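Local coordinates for putative phosphosugar isomerase (Clostridium difficile, PDB 3G68), which is a putative phosphosugar isomerase with two SIS domains that probably binds phosphorylated sugars, at residues Y147-L152 with T311-V316. Numbering follows the deposited sequence.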
ATOM      1  N   TYR B 147     -19.332 -37.448  27.360  1.00 10.77           N
ATOM      2  CA  TYR B 147     -20.751 -37.172  27.165  1.00 11.06           C
ATOM      3  C   TYR B 147     -20.931 -36.369  25.864  1.00 10.55           C
ATOM      4  O   TYR B 147     -21.687 -36.796  25.001  1.00  9.33           O
ATOM      5  CB  TYR B 147     -21.339 -36.440  28.394  1.00 10.85           C
ATOM      6  CG  TYR B 147     -22.806 -36.053  28.260  1.00  8.95           C
ATOM      7  CD1 TYR B 147     -23.787 -37.021  28.039  1.00 10.87           C
ATOM      8  CD2 TYR B 147     -23.216 -34.718  28.329  1.00 10.71           C
ATOM      9  CE1 TYR B 147     -25.116 -36.673  27.916  1.00 10.50           C
ATOM     10  CE2 TYR B 147     -24.563 -34.370  28.184  1.00  7.78           C
ATOM     11  CZ  TYR B 147     -25.499 -35.358  27.994  1.00  6.43           C
ATOM     12  OH  TYR B 147     -26.840 -35.054  27.886  1.00  9.45           O
ATOM     13  N   TYR B 148     -20.258 -35.210  25.747  1.00 11.12           N
ATOM     14  CA  TYR B 148     -20.295 -34.368  24.536  1.00  9.60           C
ATOM     15  C   TYR B 148     -19.892 -35.138  23.263  1.00  9.86           C
ATOM     16  O   TYR B 148     -20.567 -35.065  22.241  1.00 10.02           O
ATOM     17  CB  TYR B 148     -19.403 -33.149  24.678  1.00  9.81           C
ATOM     18  CG  TYR B 148     -19.943 -32.133  25.653  1.00  9.09           C
ATOM     19  CD1 TYR B 148     -21.098 -31.394  25.357  1.00 12.23           C
ATOM     20  CD2 TYR B 148     -19.296 -31.885  26.851  1.00 10.75           C
ATOM     21  CE1 TYR B 148     -21.602 -30.452  26.258  1.00 14.96           C
ATOM     22  CE2 TYR B 148     -19.782 -30.933  27.744  1.00 12.85           C
ATOM     23  CZ  TYR B 148     -20.932 -30.233  27.444  1.00 12.13           C
ATOM     24  OH  TYR B 148     -21.435 -29.303  28.311  1.00 12.20           O
ATOM     25  N   CYS B 149     -18.788 -35.882  23.332  1.00  9.82           N
ATOM     26  CA  CYS B 149     -18.325 -36.597  22.159  1.00 10.05           C
ATOM     27  C   CYS B 149     -19.263 -37.756  21.776  1.00 10.62           C
ATOM     28  O   CYS B 149     -19.329 -38.086  20.604  1.00 12.83           O
ATOM     29  CB  CYS B 149     -16.889 -37.086  22.344  1.00 10.92           C
ATOM     30  SG  CYS B 149     -15.650 -35.802  22.478  1.00 13.10           S
ATOM     31  N   THR B 150     -20.003 -38.339  22.731  1.00 10.71           N
ATOM     32  CA  THR B 150     -20.957 -39.436  22.437  1.00 11.58           C
ATOM     33  C   THR B 150     -22.224 -38.841  21.774  1.00 12.63           C
ATOM     34  O   THR B 150     -22.736 -39.364  20.765  1.00 13.82           O
ATOM     35  CB  THR B 150     -21.278 -40.264  23.721  1.00 13.84           C
ATOM     36  OG1 THR B 150     -20.061 -40.897  24.185  1.00  9.81           O
ATOM     37  CG2 THR B 150     -22.367 -41.322  23.472  1.00  9.07           C
ATOM     38  N   LYS B 151     -22.726 -37.725  22.312  1.00 10.46           N
ATOM     39  CA  LYS B 151     -23.829 -37.017  21.666  1.00 10.62           C
ATOM     40  C   LYS B 151     -23.455 -36.632  20.216  1.00 10.47           C
ATOM     41  O   LYS B 151     -24.240 -36.833  19.306  1.00  9.50           O
ATOM     42  CB  LYS B 151     -24.214 -35.765  22.424  1.00  9.85           C
ATOM     43  CG  LYS B 151     -24.832 -36.025  23.796  1.00 10.84           C
ATOM     44  CD  LYS B 151     -25.375 -34.718  24.381  1.00 10.11           C
ATOM     45  CE  LYS B 151     -24.258 -33.725  24.813  1.00  7.90           C
ATOM     46  NZ  LYS B 151     -24.813 -32.547  25.505  1.00  8.79           N
ATOM     47  N   LEU B 152     -22.255 -36.085  20.021  1.00 11.30           N
ATOM     48  CA  LEU B 152     -21.794 -35.722  18.678  1.00 10.83           C
ATOM     49  C   LEU B 152     -21.772 -36.950  17.773  1.00 11.32           C
ATOM     50  O   LEU B 152     -22.258 -36.903  16.654  1.00 13.32           O
ATOM     51  CB  LEU B 152     -20.389 -35.119  18.714  1.00 10.51           C
ATOM     52  CG  LEU B 152     -19.742 -34.696  17.393  1.00 11.12           C
ATOM     53  CD1 LEU B 152     -20.605 -33.730  16.577  1.00  8.39           C
ATOM     54  CD2 LEU B 152     -18.399 -34.019  17.716  1.00  9.60           C
ATOM     55  N   THR B 311     -27.084 -28.046  22.769  1.00  6.17           N
ATOM     56  CA  THR B 311     -26.614 -29.109  23.646  1.00  8.60           C
ATOM     57  C   THR B 311     -25.084 -29.052  23.859  1.00  7.42           C
ATOM     58  O   THR B 311     -24.582 -29.525  24.843  1.00  8.66           O
ATOM     59  CB  THR B 311     -27.044 -30.522  23.149  1.00  9.15           C
ATOM     60  OG1 THR B 311     -26.822 -31.489  24.191  1.00  9.11           O
ATOM     61  CG2 THR B 311     -26.274 -30.921  21.882  1.00  7.93           C
ATOM     62  N   PHE B 312     -24.344 -28.481  22.927  1.00  9.95           N
ATOM     63  CA  PHE B 312     -22.883 -28.386  23.088  1.00 10.13           C
ATOM     64  C   PHE B 312     -22.397 -27.257  23.959  1.00  9.51           C
ATOM     65  O   PHE B 312     -21.188 -27.089  24.097  1.00  9.96           O
ATOM     66  CB  PHE B 312     -22.199 -28.362  21.721  1.00  9.60           C
ATOM     67  CG  PHE B 312     -22.465 -29.585  20.961  1.00 12.60           C
ATOM     68  CD1 PHE B 312     -22.013 -30.816  21.452  1.00 14.42           C
ATOM     69  CD2 PHE B 312     -23.244 -29.562  19.805  1.00 12.06           C
ATOM     70  CE1 PHE B 312     -22.316 -32.001  20.758  1.00 13.70           C
ATOM     71  CE2 PHE B 312     -23.521 -30.740  19.119  1.00 11.75           C
ATOM     72  CZ  PHE B 312     -23.053 -31.954  19.601  1.00 11.75           C
ATOM     73  N   ASN B 313     -23.320 -26.452  24.491  1.00  8.90           N
ATOM     74  CA  ASN B 313     -22.958 -25.380  25.394  1.00 10.12           C
ATOM     75  C   ASN B 313     -23.722 -25.289  26.701  1.00 10.11           C
ATOM     76  O   ASN B 313     -23.158 -24.811  27.666  1.00  9.63           O
ATOM     77  CB  ASN B 313     -23.206 -24.026  24.718  1.00  9.40           C
ATOM     78  CG  ASN B 313     -22.427 -23.820  23.420  1.00 10.40           C
ATOM     79  OD1 ASN B 313     -22.871 -23.038  22.592  1.00 13.43           O
ATOM     80  ND2 ASN B 313     -21.271 -24.474  23.252  1.00  9.53           N
ATOM     81  N   PHE B 314     -24.987 -25.719  26.748  1.00  9.66           N
ATOM     82  CA  PHE B 314     -25.854 -25.333  27.881  1.00  9.89           C
ATOM     83  C   PHE B 314     -25.428 -25.738  29.285  1.00  8.81           C
ATOM     84  O   PHE B 314     -25.527 -24.924  30.213  1.00  8.21           O
ATOM     85  CB  PHE B 314     -27.322 -25.736  27.676  1.00 12.12           C
ATOM     86  CG  PHE B 314     -28.256 -24.596  27.855  1.00 10.54           C
ATOM     87  CD1 PHE B 314     -28.377 -23.969  29.082  1.00 12.97           C
ATOM     88  CD2 PHE B 314     -28.974 -24.100  26.763  1.00 14.90           C
ATOM     89  CE1 PHE B 314     -29.249 -22.867  29.236  1.00 14.15           C
ATOM     90  CE2 PHE B 314     -29.794 -23.012  26.895  1.00 15.95           C
ATOM     91  CZ  PHE B 314     -29.925 -22.386  28.133  1.00 14.61           C
ATOM     92  N   ILE B 315     -24.952 -26.966  29.453  1.00  8.66           N
ATOM     93  CA  ILE B 315     -24.612 -27.448  30.782  1.00  7.24           C
ATOM     94  C   ILE B 315     -23.142 -27.278  31.178  1.00  6.94           C
ATOM     95  O   ILE B 315     -22.750 -27.688  32.271  1.00  6.54           O
ATOM     96  CB  ILE B 315     -25.124 -28.886  31.066  1.00  9.06           C
ATOM     97  CG1 ILE B 315     -24.449 -29.944  30.217  1.00  6.32           C
ATOM     98  CG2 ILE B 315     -26.634 -28.978  30.881  1.00  5.50           C
ATOM     99  CD1 ILE B 315     -24.774 -31.361  30.739  1.00  8.64           C
ATOM    100  N   VAL B 316     -22.339 -26.650  30.314  1.00  7.36           N
ATOM    101  CA  VAL B 316     -20.929 -26.325  30.660  1.00  6.54           C
ATOM    102  C   VAL B 316     -20.815 -25.717  32.073  1.00  7.17           C
ATOM    103  O   VAL B 316     -19.984 -26.176  32.861  1.00  6.94           O
ATOM    104  CB  VAL B 316     -20.256 -25.428  29.576  1.00  5.84           C
ATOM    105  CG1 VAL B 316     -18.909 -24.859  30.034  1.00  5.55           C
ATOM    106  CG2 VAL B 316     -20.049 -26.227  28.339  1.00  4.29           C
TER
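A charged side chain can be buried between two domains if its charge and its hydrogen-bond donors are satisfied, and K151 illustrates how. Its CA-to-CB bond points toward the loop, and NZ gives hydrogen bonds to two atoms of one residue, OG1 of T311 at 2.6 Å and the backbone O of T311 at 3.1 Å. The positive charge is met by D222, which forms a salt bridge with K151 and is also hydrogen-bonded to Y147 OH and T311 OG1, so that a single carboxylate gathers three side chains from both segments.

The contact joins the two halves of a double-SIS protein, each carrying a five-stranded parallel sheet of strand order 2-1-3-4-5. Helix 145-165 follows the last strand of the first sheet; residues 311-316 follow that of the second, and a type I turn from N313 to V316 leads into helix 316-324, which V316 opens.

Apolar packing accompanies these polar bonds. The ring of Y148, the most extensively covered residue, passes F312 (CD1 to CD1, 4.1 Å) and reaches I315 and V316, its CZ lying 4.2 Å from V316 CG2 while its OH hydrogen-bonds to Q319. Across from Y147, I315 brings CD1 to 4.0 Å from CE2 of that tyrosine. F312 turns its ring edge to the helix backbone, CE1 standing 3.8 Å from the carbonyl O of Y148 and CZ 4.1 Å from L152 CA.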